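Local coordinates for purine nucleoside phosphorylase (Bacillus licheniformis, PDB 6DZD), which probably catalyses the phosphorolysis of purine nucleosides such as adenosine and inosine to free base and ribose 1-phosphate, and binds zinc, at residues C190-D195 with L214-G219; G154-I159 with D199-L204. All blocks are in the same frame, centred on the assembly; numbering follows the deposited sequence.

Contact 1: C190-D195 with L214-G219; sequences CYTVDD and LTIKEG. With ZN (zinc ion), chain C.
The carboxylate of D195 is the flat group that touches the facing segment: its OD2 lies 3.5 Å from CA of G219, while OD1 turns to another partner and is hydrogen-bonded to the hydroxyl of Y221. The neighbouring carboxylate, of D194, leads away from the contact and uses OD1 to cap the backbone N of V197, so D194 serves as N-cap of helix 195-201. CA of D194 nevertheless meets the carbonyl O of G219 at 3.6 Å. The positive phi of G219 (85°) suits glycine. Strands 192-193 and 213-215 are the two outer members of a small antiparallel sheet, joined through strand 220-223, and a classic beta bulge places I216 and K217 opposite E220. At this end T192 and I216 cross at about a right angle, with CG2 of T192 touching CD1 of I216 at 3.7 Å; both side chains also rest on R222. With chi1 at 64°, OG1 of T192 takes the crowded place between N and carbonyl carbon and hydrogen-bonds E220 OE2, while CG2 stays beside the backbone N. Before the strand, C190 SG binds zinc at 2.2 Å, and C189, C249 and C252 complete the site.

Contact 2: G154-I159 with D199-L204; sequences GTALGI and DKIRNL
Two helix ends meet here: helix 152-157 closes in a Schellman motif at G158, and a type I beta turn runs from I201 to L204 near the end of helix 195-201. The positive phi of G158 (73°) goes with two bonds back into the last turn, G158 N to T155 O at 2.9 Å and I159 N to G154 O. CB of L204 is directed toward this helix end, and its isopropyl group meets the carbonyls, CD2 lying 3.4 Å from A156 O and nearly as close to T155 O. The L204 side chain also packs on V228 and L232 of helix 225-236, so an alanine here would probably lose the apolar cover of these carbonyls and the link to that helix. I201 lies obliquely across T155; with CG1 anti to its carbonyl carbon (chi1 -63°) I201 brings CD1 to 4.1 Å from T155 CG2, and the same methyl reaches CB of A156. A156 meets K200 by their CB atoms, 3.9 Å apart, after which the lysine chain bends at chi3 and chi4 and leads away. The hydroxyl of T155, beside its own backbone N, is held outside the contact by hydrogen bonds of OG1 with G151 O and N229 ND2.

Contact 1 lies at the surface, its centre about 24 Å from that of the chain, whereas contact 2 is mostly buried and about 17 Å from it. They share helix 195-201, whose first residue lies in contact 1 and whose later part lies in contact 2; the segments alternate along the chain, and the centres are about 16 Å apart. Neither has a hydrogen bond directly between its segments. In contact 1 several polar groups of the outer strands are met by strand 220-223, and T192 O by R261, and the chain enters the strand from the zinc ligand C190; in contact 2 methyl groups and helix-end carbonyls pack between helices. F213, one of the potassium ligands, begins strand 213-215 and touches I201, tying the two regions together.

Contact 1: C190-D195 with L214-G219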
ATOM      1  N   CYS A 190      -7.790  15.367  -6.046  1.00 20.29           N
ATOM      2  CA  CYS A 190      -6.513  15.969  -6.417  1.00 19.39           C
ATOM      3  C   CYS A 190      -5.812  15.263  -7.570  1.00 19.20           C
ATOM      4  O   CYS A 190      -4.633  15.544  -7.795  1.00 18.13           O
ATOM      5  CB  CYS A 190      -5.537  16.004  -5.236  1.00 19.14           C
ATOM      6  SG  CYS A 190      -6.258  16.299  -3.628  1.00 19.85           S
ATOM      7  N   TYR A 191      -6.460  14.334  -8.278  1.00 20.26           N
ATOM      8  CA  TYR A 191      -5.749  13.477  -9.233  1.00 20.36           C
ATOM      9  C   TYR A 191      -6.388  13.538 -10.621  1.00 21.94           C
ATOM     10  O   TYR A 191      -7.520  13.071 -10.811  1.00 23.82           O
ATOM     11  CB  TYR A 191      -5.713  12.037  -8.729  1.00 20.66           C
ATOM     12  CG  TYR A 191      -4.794  11.140  -9.533  1.00 20.12           C
ATOM     13  CD1 TYR A 191      -3.500  11.550  -9.847  1.00 18.46           C
ATOM     14  CD2 TYR A 191      -5.213   9.879  -9.978  1.00 21.31           C
ATOM     15  CE1 TYR A 191      -2.648  10.731 -10.576  1.00 17.85           C
ATOM     16  CE2 TYR A 191      -4.366   9.066 -10.712  1.00 20.50           C
ATOM     17  CZ  TYR A 191      -3.082   9.496 -11.006  1.00 18.79           C
ATOM     18  OH  TYR A 191      -2.219   8.705 -11.746  1.00 18.37           O
ATOM     19  N   THR A 192      -5.664  14.102 -11.596  1.00 20.85           N
ATOM     20  CA  THR A 192      -6.145  14.130 -12.973  1.00 23.12           C
ATOM     21  C   THR A 192      -5.143  13.457 -13.903  1.00 23.27           C
ATOM     22  O   THR A 192      -3.937  13.545 -13.699  1.00 20.53           O
ATOM     23  CB  THR A 192      -6.445  15.561 -13.469  1.00 22.74           C
ATOM     24  OG1 THR A 192      -5.243  16.340 -13.491  1.00 20.63           O
ATOM     25  CG2 THR A 192      -7.511  16.248 -12.589  1.00 22.38           C
ATOM     26  N   VAL A 193      -5.651  12.764 -14.922  1.00 21.14           N
ATOM     27  CA  VAL A 193      -4.832  11.921 -15.790  1.00 21.09           C
ATOM     28  C   VAL A 193      -5.185  12.204 -17.246  1.00 24.63           C
ATOM     29  O   VAL A 193      -6.225  12.783 -17.556  1.00 27.55           O
ATOM     30  CB  VAL A 193      -4.994  10.419 -15.465  1.00 21.05           C
ATOM     31  CG1 VAL A 193      -4.479  10.135 -14.057  1.00 17.65           C
ATOM     32  CG2 VAL A 193      -6.446   9.983 -15.617  1.00 25.09           C
ATOM     33  N   ASP A 194      -4.301  11.778 -18.146  1.00 23.38           N
ATOM     34  CA  ASP A 194      -4.517  11.932 -19.579  1.00 26.44           C
ATOM     35  C   ASP A 194      -5.226  10.701 -20.158  1.00 28.70           C
ATOM     36  O   ASP A 194      -5.653   9.798 -19.434  1.00 28.21           O
ATOM     37  CB  ASP A 194      -3.190  12.231 -20.291  1.00 24.06           C
ATOM     38  CG  ASP A 194      -2.100  11.174 -20.032  1.00 21.09           C
ATOM     39  OD1 ASP A 194      -2.421  10.014 -19.668  1.00 21.10           O
ATOM     40  OD2 ASP A 194      -0.900  11.516 -20.211  1.00 19.35           O
ATOM     41  N   ASP A 195      -5.382  10.683 -21.486  1.00 27.54           N
ATOM     42  CA  ASP A 195      -5.956   9.538 -22.174  1.00 28.59           C
ATOM     43  C   ASP A 195      -5.103   8.308 -22.012  1.00 26.24           C
ATOM     44  O   ASP A 195      -5.626   7.185 -21.987  1.00 26.57           O
ATOM     45  CB  ASP A 195      -6.111   9.834 -23.661  1.00 30.06           C
ATOM     46  CG  ASP A 195      -7.261  10.760 -23.948  1.00 31.75           C
ATOM     47  OD1 ASP A 195      -8.406  10.269 -23.917  1.00 33.08           O
ATOM     48  OD2 ASP A 195      -7.025  11.969 -24.178  1.00 31.12           O
ATOM     49  N   LEU A 214     -14.282  10.747 -14.455  1.00 28.47           N
ATOM     50  CA  LEU A 214     -15.107  11.650 -15.243  1.00 29.02           C
ATOM     51  C   LEU A 214     -14.191  12.494 -16.114  1.00 28.80           C
ATOM     52  O   LEU A 214     -12.960  12.455 -15.985  1.00 28.55           O
ATOM     53  CB  LEU A 214     -15.998  12.550 -14.370  1.00 28.44           C
ATOM     54  CG  LEU A 214     -15.336  13.563 -13.419  1.00 26.39           C
ATOM     55  CD1 LEU A 214     -15.018  14.926 -14.089  1.00 26.02           C
ATOM     56  CD2 LEU A 214     -16.248  13.755 -12.204  1.00 26.07           C
ATOM     57  N   THR A 215     -14.822  13.258 -17.004  1.00 27.23           N
ATOM     58  CA  THR A 215     -14.157  14.142 -17.956  1.00 27.21           C
ATOM     59  C   THR A 215     -14.343  15.586 -17.503  1.00 26.44           C
ATOM     60  O   THR A 215     -15.477  16.073 -17.427  1.00 28.28           O
ATOM     61  CB  THR A 215     -14.725  13.960 -19.371  1.00 29.41           C
ATOM     62  OG1 THR A 215     -14.460  12.633 -19.850  1.00 30.49           O
ATOM     63  CG2 THR A 215     -14.123  14.982 -20.335  1.00 29.48           C
ATOM     64  N   ILE A 216     -13.244  16.260 -17.172  1.00 26.80           N
ATOM     65  CA  ILE A 216     -13.305  17.702 -16.935  1.00 25.99           C
ATOM     66  C   ILE A 216     -13.433  18.443 -18.267  1.00 27.20           C
ATOM     67  O   ILE A 216     -14.389  19.199 -18.511  1.00 28.74           O
ATOM     68  CB  ILE A 216     -12.064  18.155 -16.148  1.00 24.06           C
ATOM     69  CG1 ILE A 216     -11.986  17.367 -14.826  1.00 23.04           C
ATOM     70  CG2 ILE A 216     -12.102  19.654 -15.912  1.00 23.47           C
ATOM     71  CD1 ILE A 216     -10.622  17.306 -14.187  1.00 21.42           C
ATOM     72  N   LYS A 217     -12.473  18.210 -19.154  1.00 27.45           N
ATOM     73  CA  LYS A 217     -12.454  18.751 -20.500  1.00 28.46           C
ATOM     74  C   LYS A 217     -11.794  17.685 -21.354  1.00 29.95           C
ATOM     75  O   LYS A 217     -11.268  16.702 -20.833  1.00 30.37           O
ATOM     76  CB  LYS A 217     -11.712  20.088 -20.559  1.00 27.19           C
ATOM     77  CG  LYS A 217     -10.321  20.011 -19.965  1.00 25.94           C
ATOM     78  CD  LYS A 217      -9.626  21.349 -20.005  1.00 24.71           C
ATOM     79  CE  LYS A 217      -8.143  21.172 -20.279  1.00 24.35           C
ATOM     80  NZ  LYS A 217      -7.622  22.310 -21.091  1.00 24.45           N
ATOM     81  N   GLU A 218     -11.791  17.893 -22.668  1.00 32.00           N
ATOM     82  CA  GLU A 218     -11.249  16.865 -23.541  1.00 33.82           C
ATOM     83  C   GLU A 218      -9.793  16.610 -23.185  1.00 33.29           C
ATOM     84  O   GLU A 218      -8.998  17.550 -23.100  1.00 31.81           O
ATOM     85  CB  GLU A 218     -11.384  17.271 -25.006  1.00 34.76           C
ATOM     86  CG  GLU A 218     -10.544  16.397 -25.929  1.00 36.06           C
ATOM     87  CD  GLU A 218     -11.048  16.410 -27.369  1.00 37.45           C
ATOM     88  OE1 GLU A 218     -11.566  15.359 -27.840  1.00 38.25           O
ATOM     89  OE2 GLU A 218     -10.936  17.468 -28.040  1.00 38.04           O
ATOM     90  N   GLY A 219      -9.469  15.343 -22.912  1.00 30.90           N
ATOM     91  CA  GLY A 219      -8.124  14.929 -22.573  1.00 30.52           C
ATOM     92  C   GLY A 219      -7.734  15.054 -21.114  1.00 28.99           C
ATOM     93  O   GLY A 219      -6.643  14.599 -20.745  1.00 28.65           O
TER
HETATM   94 ZN    ZN C 301      -7.429  15.307  -2.076  1.00 23.40          ZN

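Contact 2: G154-I159 with D199-L204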
ATOM      1  N   GLY A 154      -0.149  -0.082 -11.725  1.00 19.35           N
ATOM      2  CA  GLY A 154      -0.528  -1.307 -11.042  1.00 19.53           C
ATOM      3  C   GLY A 154      -2.022  -1.481 -10.987  1.00 19.64           C
ATOM      4  O   GLY A 154      -2.517  -2.603 -10.942  1.00 20.31           O
ATOM      5  N   THR A 155      -2.759  -0.376 -11.003  1.00 19.42           N
ATOM      6  CA  THR A 155      -4.208  -0.477 -11.014  1.00 20.19           C
ATOM      7  C   THR A 155      -4.688  -0.984 -12.363  1.00 21.23           C
ATOM      8  O   THR A 155      -5.448  -1.957 -12.437  1.00 22.17           O
ATOM      9  CB  THR A 155      -4.825   0.869 -10.639  1.00 20.02           C
ATOM     10  OG1 THR A 155      -4.395   1.197  -9.308  1.00 19.13           O
ATOM     11  CG2 THR A 155      -6.362   0.796 -10.670  1.00 21.42           C
ATOM     12  N   ALA A 156      -4.197  -0.378 -13.445  1.00 18.99           N
ATOM     13  CA  ALA A 156      -4.543  -0.867 -14.773  1.00 20.12           C
ATOM     14  C   ALA A 156      -4.107  -2.320 -14.967  1.00 20.19           C
ATOM     15  O   ALA A 156      -4.766  -3.070 -15.684  1.00 21.03           O
ATOM     16  CB  ALA A 156      -3.915   0.044 -15.833  1.00 20.72           C
ATOM     17  N   LEU A 157      -3.023  -2.748 -14.317  1.00 18.18           N
ATOM     18  CA  LEU A 157      -2.598  -4.137 -14.432  1.00 18.48           C
ATOM     19  C   LEU A 157      -3.458  -5.078 -13.609  1.00 18.32           C
ATOM     20  O   LEU A 157      -3.435  -6.289 -13.861  1.00 18.87           O
ATOM     21  CB  LEU A 157      -1.143  -4.295 -13.997  1.00 18.17           C
ATOM     22  CG  LEU A 157      -0.105  -3.818 -15.016  1.00 18.85           C
ATOM     23  CD1 LEU A 157       1.281  -3.657 -14.367  1.00 18.67           C
ATOM     24  CD2 LEU A 157      -0.041  -4.727 -16.232  1.00 19.98           C
ATOM     25  N   GLY A 158      -4.219  -4.551 -12.653  1.00 17.49           N
ATOM     26  CA  GLY A 158      -5.027  -5.385 -11.783  1.00 17.98           C
ATOM     27  C   GLY A 158      -4.204  -6.144 -10.764  1.00 17.60           C
ATOM     28  O   GLY A 158      -4.531  -7.294 -10.440  1.00 18.28           O
ATOM     29  N   ILE A 159      -3.153  -5.518 -10.225  1.00 18.23           N
ATOM     30  CA  ILE A 159      -2.341  -6.201  -9.225  1.00 18.05           C
ATOM     31  C   ILE A 159      -3.181  -6.608  -8.013  1.00 17.69           C
ATOM     32  O   ILE A 159      -2.885  -7.620  -7.364  1.00 18.02           O
ATOM     33  CB  ILE A 159      -1.155  -5.315  -8.807  1.00 17.17           C
ATOM     34  CG1 ILE A 159      -0.171  -6.109  -7.943  1.00 17.50           C
ATOM     35  CG2 ILE A 159      -1.647  -4.115  -8.059  1.00 15.76           C
ATOM     36  CD1 ILE A 159       1.001  -5.276  -7.403  1.00 16.88           C
ATOM     37  N   ASP A 199      -7.249   5.231 -21.008  1.00 28.55           N
ATOM     38  CA  ASP A 199      -7.390   4.127 -21.949  1.00 29.53           C
ATOM     39  C   ASP A 199      -6.993   2.805 -21.301  1.00 29.64           C
ATOM     40  O   ASP A 199      -7.593   1.762 -21.583  1.00 32.27           O
ATOM     41  CB  ASP A 199      -6.576   4.382 -23.217  1.00 30.04           C
ATOM     42  CG  ASP A 199      -7.228   5.403 -24.137  1.00 31.86           C
ATOM     43  OD1 ASP A 199      -8.415   5.748 -23.929  1.00 33.22           O
ATOM     44  OD2 ASP A 199      -6.548   5.864 -25.074  1.00 32.24           O
ATOM     45  N   LYS A 200      -5.960   2.822 -20.458  1.00 29.07           N
ATOM     46  CA  LYS A 200      -5.518   1.585 -19.833  1.00 28.06           C
ATOM     47  C   LYS A 200      -6.455   1.166 -18.703  1.00 28.22           C
ATOM     48  O   LYS A 200      -6.718  -0.029 -18.519  1.00 30.08           O
ATOM     49  CB  LYS A 200      -4.089   1.757 -19.321  1.00 25.82           C
ATOM     50  CG  LYS A 200      -2.991   1.432 -20.329  1.00 26.44           C
ATOM     51  CD  LYS A 200      -1.612   1.829 -19.806  1.00 24.24           C
ATOM     52  CE  LYS A 200      -0.552   0.874 -20.301  1.00 25.58           C
ATOM     53  NZ  LYS A 200      -0.604   0.776 -21.785  1.00 27.60           N
ATOM     54  N   ILE A 201      -7.006   2.131 -17.969  1.00 28.13           N
ATOM     55  CA  ILE A 201      -8.001   1.833 -16.943  1.00 28.55           C
ATOM     56  C   ILE A 201      -9.263   1.237 -17.571  1.00 31.15           C
ATOM     57  O   ILE A 201      -9.752   0.172 -17.159  1.00 32.32           O
ATOM     58  CB  ILE A 201      -8.318   3.105 -16.137  1.00 27.24           C
ATOM     59  CG1 ILE A 201      -7.074   3.608 -15.378  1.00 24.72           C
ATOM     60  CG2 ILE A 201      -9.489   2.868 -15.211  1.00 27.97           C
ATOM     61  CD1 ILE A 201      -6.587   2.710 -14.238  1.00 23.83           C
ATOM     62  N   ARG A 202      -9.814   1.914 -18.582  1.00 30.94           N
ATOM     63  CA  ARG A 202     -11.065   1.450 -19.161  1.00 34.17           C
ATOM     64  C   ARG A 202     -10.924   0.094 -19.854  1.00 37.09           C
ATOM     65  O   ARG A 202     -11.937  -0.474 -20.285  1.00 40.28           O
ATOM     66  CB  ARG A 202     -11.615   2.527 -20.100  1.00 34.68           C
ATOM     67  CG  ARG A 202     -11.366   2.308 -21.556  1.00 36.71           C
ATOM     68  CD  ARG A 202     -12.164   3.295 -22.385  1.00 37.85           C
ATOM     69  NE  ARG A 202     -11.530   4.612 -22.505  1.00 35.97           N
ATOM     70  CZ  ARG A 202     -12.139   5.764 -22.219  1.00 36.23           C
ATOM     71  NH1 ARG A 202     -13.399   5.760 -21.787  1.00 36.57           N
ATOM     72  NH2 ARG A 202     -11.494   6.919 -22.370  1.00 36.23           N
ATOM     73  N   ASN A 203      -9.702  -0.439 -19.964  1.00 36.38           N
ATOM     74  CA  ASN A 203      -9.459  -1.766 -20.512  1.00 39.23           C
ATOM     75  C   ASN A 203      -9.375  -2.840 -19.446  1.00 39.71           C
ATOM     76  O   ASN A 203      -9.031  -3.986 -19.758  1.00 42.04           O
ATOM     77  CB  ASN A 203      -8.183  -1.777 -21.346  1.00 38.72           C
ATOM     78  CG  ASN A 203      -8.470  -1.720 -22.836  1.00 41.28           C
ATOM     79  OD1 ASN A 203      -9.603  -1.994 -23.289  1.00 44.17           O
ATOM     80  ND2 ASN A 203      -7.447  -1.365 -23.618  1.00 40.49           N
ATOM     81  N   LEU A 204      -9.687  -2.495 -18.199  1.00 37.83           N
ATOM     82  CA  LEU A 204      -9.746  -3.490 -17.144  1.00 38.59           C
ATOM     83  C   LEU A 204     -10.960  -4.387 -17.360  1.00 42.48           C
ATOM     84  O   LEU A 204     -11.957  -3.961 -17.955  1.00 43.89           O
ATOM     85  CB  LEU A 204      -9.829  -2.814 -15.772  1.00 35.79           C
ATOM     86  CG  LEU A 204      -8.485  -2.414 -15.148  1.00 32.66           C
ATOM     87  CD1 LEU A 204      -8.611  -1.239 -14.211  1.00 29.78           C
ATOM     88  CD2 LEU A 204      -7.845  -3.598 -14.423  1.00 33.50           C
TER